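Local structure of subtilase cytotoxin subunit A (Escherichia coli, 2IY9) at residues W126-E131 with V161-L165. The protein is the protease subunit of an AB5 toxin, a subtilisin-family serine endoprotease that cleaves the host endoplasmic reticulum chaperone BiP and so triggers stress and cell death. Sequence-based numbering, arbitrary orientation.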
ATOM      1  N   TRP A 126      13.769  -6.500  -1.512  1.00 27.37           N
ATOM      2  CA  TRP A 126      12.553  -5.904  -2.071  1.00 27.44           C
ATOM      3  C   TRP A 126      12.279  -6.432  -3.477  1.00 27.12           C
ATOM      4  O   TRP A 126      11.153  -6.845  -3.784  1.00 26.98           O
ATOM      5  CB  TRP A 126      12.666  -4.374  -2.125  1.00 27.99           C
ATOM      6  CG  TRP A 126      12.953  -3.726  -0.811  1.00 28.41           C
ATOM      7  CD1 TRP A 126      14.182  -3.399  -0.308  1.00 29.35           C
ATOM      8  CD2 TRP A 126      11.996  -3.317   0.173  1.00 29.14           C
ATOM      9  NE1 TRP A 126      14.048  -2.815   0.928  1.00 30.11           N
ATOM     10  CE2 TRP A 126      12.719  -2.755   1.252  1.00 29.56           C
ATOM     11  CE3 TRP A 126      10.598  -3.377   0.254  1.00 29.23           C
ATOM     12  CZ2 TRP A 126      12.091  -2.258   2.401  1.00 29.39           C
ATOM     13  CZ3 TRP A 126       9.973  -2.872   1.397  1.00 29.90           C
ATOM     14  CH2 TRP A 126      10.722  -2.329   2.455  1.00 29.22           C
ATOM     15  N   ILE A 127      13.310  -6.419  -4.322  1.00 26.42           N
ATOM     16  CA  ILE A 127      13.195  -6.908  -5.701  1.00 25.96           C
ATOM     17  C   ILE A 127      13.016  -8.424  -5.781  1.00 25.80           C
ATOM     18  O   ILE A 127      12.169  -8.903  -6.539  1.00 25.02           O
ATOM     19  CB  ILE A 127      14.365  -6.399  -6.591  1.00 25.92           C
ATOM     20  CG1 ILE A 127      14.267  -4.869  -6.709  1.00 26.87           C
ATOM     21  CG2 ILE A 127      14.349  -7.074  -7.971  1.00 25.60           C
ATOM     22  CD1 ILE A 127      15.545  -4.160  -7.119  1.00 28.35           C
ATOM     23  N   ARG A 128      13.789  -9.176  -4.995  1.00 25.63           N
ATOM     24  CA  ARG A 128      13.633 -10.633  -4.950  1.00 26.03           C
ATOM     25  C   ARG A 128      12.214 -11.042  -4.544  1.00 25.46           C
ATOM     26  O   ARG A 128      11.650 -11.992  -5.095  1.00 24.61           O
ATOM     27  CB  ARG A 128      14.654 -11.279  -4.010  1.00 26.84           C
ATOM     28  CG  ARG A 128      16.117 -11.013  -4.366  1.00 29.83           C
ATOM     29  CD  ARG A 128      16.489 -11.432  -5.786  1.00 34.44           C
ATOM     30  NE  ARG A 128      17.740 -10.774  -6.164  1.00 40.44           N
ATOM     31  CZ  ARG A 128      17.852  -9.760  -7.018  1.00 41.94           C
ATOM     32  NH1 ARG A 128      16.791  -9.275  -7.654  1.00 42.76           N
ATOM     33  NH2 ARG A 128      19.047  -9.243  -7.257  1.00 45.08           N
ATOM     34  N   ALA A 129      11.651 -10.313  -3.583  1.00 25.42           N
ATOM     35  CA  ALA A 129      10.283 -10.547  -3.115  1.00 25.13           C
ATOM     36  C   ALA A 129       9.292 -10.437  -4.255  1.00 25.16           C
ATOM     37  O   ALA A 129       8.417 -11.294  -4.398  1.00 25.21           O
ATOM     38  CB  ALA A 129       9.927  -9.569  -2.005  1.00 25.33           C
ATOM     39  N   ILE A 130       9.453  -9.391  -5.075  1.00 24.54           N
ATOM     40  CA  ILE A 130       8.548  -9.120  -6.185  1.00 24.43           C
ATOM     41  C   ILE A 130       8.760 -10.112  -7.335  1.00 24.67           C
ATOM     42  O   ILE A 130       7.796 -10.643  -7.879  1.00 23.75           O
ATOM     43  CB  ILE A 130       8.662  -7.657  -6.689  1.00 24.46           C
ATOM     44  CG1 ILE A 130       8.174  -6.671  -5.619  1.00 23.84           C
ATOM     45  CG2 ILE A 130       7.819  -7.462  -7.953  1.00 25.09           C
ATOM     46  CD1 ILE A 130       8.604  -5.213  -5.885  1.00 24.60           C
ATOM     47  N   GLU A 131      10.021 -10.370  -7.685  1.00 25.21           N
ATOM     48  CA  GLU A 131      10.349 -11.395  -8.691  1.00 26.21           C
ATOM     49  C   GLU A 131       9.708 -12.738  -8.354  1.00 25.78           C
ATOM     50  O   GLU A 131       9.310 -13.485  -9.249  1.00 25.97           O
ATOM     51  CB  GLU A 131      11.863 -11.600  -8.814  1.00 25.84           C
ATOM     52  CG  GLU A 131      12.631 -10.462  -9.470  1.00 27.50           C
ATOM     53  CD  GLU A 131      14.147 -10.627  -9.325  1.00 28.82           C
ATOM     54  OE1 GLU A 131      14.599 -11.515  -8.566  1.00 31.98           O
ATOM     55  OE2 GLU A 131      14.892  -9.864  -9.967  1.00 34.16           O
ATOM     56  N   VAL A 161      17.825  -2.119 -11.992  1.00 34.15           N
ATOM     57  CA  VAL A 161      17.120  -3.367 -11.635  1.00 32.87           C
ATOM     58  C   VAL A 161      15.642  -3.083 -11.337  1.00 32.06           C
ATOM     59  O   VAL A 161      14.771  -3.809 -11.807  1.00 31.80           O
ATOM     60  CB  VAL A 161      17.795  -4.132 -10.459  1.00 33.13           C
ATOM     61  CG1 VAL A 161      17.046  -5.446 -10.152  1.00 32.92           C
ATOM     62  CG2 VAL A 161      19.248  -4.454 -10.783  1.00 33.59           C
ATOM     63  N   TRP A 162      15.372  -2.012 -10.580  1.00 30.95           N
ATOM     64  CA  TRP A 162      14.003  -1.573 -10.306  1.00 29.72           C
ATOM     65  C   TRP A 162      13.247  -1.184 -11.584  1.00 29.47           C
ATOM     66  O   TRP A 162      12.109  -1.594 -11.798  1.00 28.35           O
ATOM     67  CB  TRP A 162      13.998  -0.375  -9.353  1.00 29.46           C
ATOM     68  CG  TRP A 162      13.924  -0.684  -7.874  1.00 28.82           C
ATOM     69  CD1 TRP A 162      14.830  -0.317  -6.918  1.00 28.39           C
ATOM     70  CD2 TRP A 162      12.876  -1.381  -7.184  1.00 27.39           C
ATOM     71  NE1 TRP A 162      14.414  -0.747  -5.682  1.00 28.66           N
ATOM     72  CE2 TRP A 162      13.222  -1.404  -5.814  1.00 28.25           C
ATOM     73  CE3 TRP A 162      11.685  -1.991  -7.588  1.00 27.22           C
ATOM     74  CZ2 TRP A 162      12.417  -2.021  -4.845  1.00 29.46           C
ATOM     75  CZ3 TRP A 162      10.889  -2.606  -6.626  1.00 28.21           C
ATOM     76  CH2 TRP A 162      11.257  -2.614  -5.274  1.00 28.32           C
ATOM     77  N   THR A 163      13.886  -0.380 -12.428  1.00 29.27           N
ATOM     78  CA  THR A 163      13.239   0.138 -13.625  1.00 29.37           C
ATOM     79  C   THR A 163      12.917  -0.977 -14.631  1.00 28.99           C
ATOM     80  O   THR A 163      11.849  -0.979 -15.252  1.00 28.99           O
ATOM     81  CB  THR A 163      14.084   1.279 -14.239  1.00 29.74           C
ATOM     82  OG1 THR A 163      13.992   2.430 -13.387  1.00 30.71           O
ATOM     83  CG2 THR A 163      13.600   1.648 -15.610  1.00 31.40           C
ATOM     84  N   GLU A 164      13.826  -1.936 -14.779  1.00 28.65           N
ATOM     85  CA  GLU A 164      13.558  -3.098 -15.631  1.00 28.54           C
ATOM     86  C   GLU A 164      12.335  -3.878 -15.114  1.00 27.89           C
ATOM     87  O   GLU A 164      11.417  -4.202 -15.881  1.00 27.88           O
ATOM     88  CB  GLU A 164      14.795  -4.005 -15.714  1.00 28.46           C
ATOM     89  CG  GLU A 164      14.737  -5.063 -16.833  1.00 30.53           C
ATOM     90  CD  GLU A 164      13.848  -6.261 -16.495  1.00 31.73           C
ATOM     91  OE1 GLU A 164      13.824  -6.688 -15.314  1.00 30.82           O
ATOM     92  OE2 GLU A 164      13.162  -6.775 -17.414  1.00 32.43           O
ATOM     93  N   LEU A 165      12.323  -4.154 -13.813  1.00 27.53           N
ATOM     94  CA  LEU A 165      11.259  -4.961 -13.195  1.00 26.96           C
ATOM     95  C   LEU A 165       9.899  -4.279 -13.297  1.00 25.89           C
ATOM     96  O   LEU A 165       8.902  -4.914 -13.638  1.00 25.52           O
ATOM     97  CB  LEU A 165      11.584  -5.270 -11.726  1.00 27.30           C
ATOM     98  CG  LEU A 165      10.543  -6.163 -11.036  1.00 28.66           C
ATOM     99  CD1 LEU A 165      11.171  -7.154 -10.097  1.00 30.01           C
ATOM    100  CD2 LEU A 165       9.486  -5.316 -10.323  1.00 30.88           C
TER
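On helix 125-134, Trp126 meets helix 160-172 through the base of its side chain, its CB lying 3.6 Å from CZ2 of Trp162, while its indole leads away toward Ile149, Val51 and the loop residues Val117 and Ile118. One residue on, Ile127 fits among three side chains: its CG1 sits 3.6 Å from the centroid of the six-membered ring of Trp162, almost on the ring normal, a CH-pi contact; CD1 reaches CG1 of Val161 at 3.6 Å, and CG2 reaches CD1 of Leu165 at 3.8 Å. A turn after Trp126, Ile130 places CD1 at the edge of the Trp162 indole, 3.5 Å from its CZ3, and CG2 3.6 Å from CD2 of Leu165. Glu131 closes the patch with its aliphatic part, CG to Leu165 CD1 at 3.7 Å, and its OE2 forms a salt bridge with Arg128 NH1 (3.1 Å) in the same helix. No hydrogen bond joins the segments; their axes approach to 11.0 Å and differ by 19° in direction, a wide spacing filled by Trp, Ile and Leu side chains. Such side-by-side packing of helices following parallel strands, here 111-116 and 147-149, is characteristic of the alpha/beta subtilisin fold, and the side chain of Trp126 is about 6 Å from that of Asp52, assigned to the charge relay system.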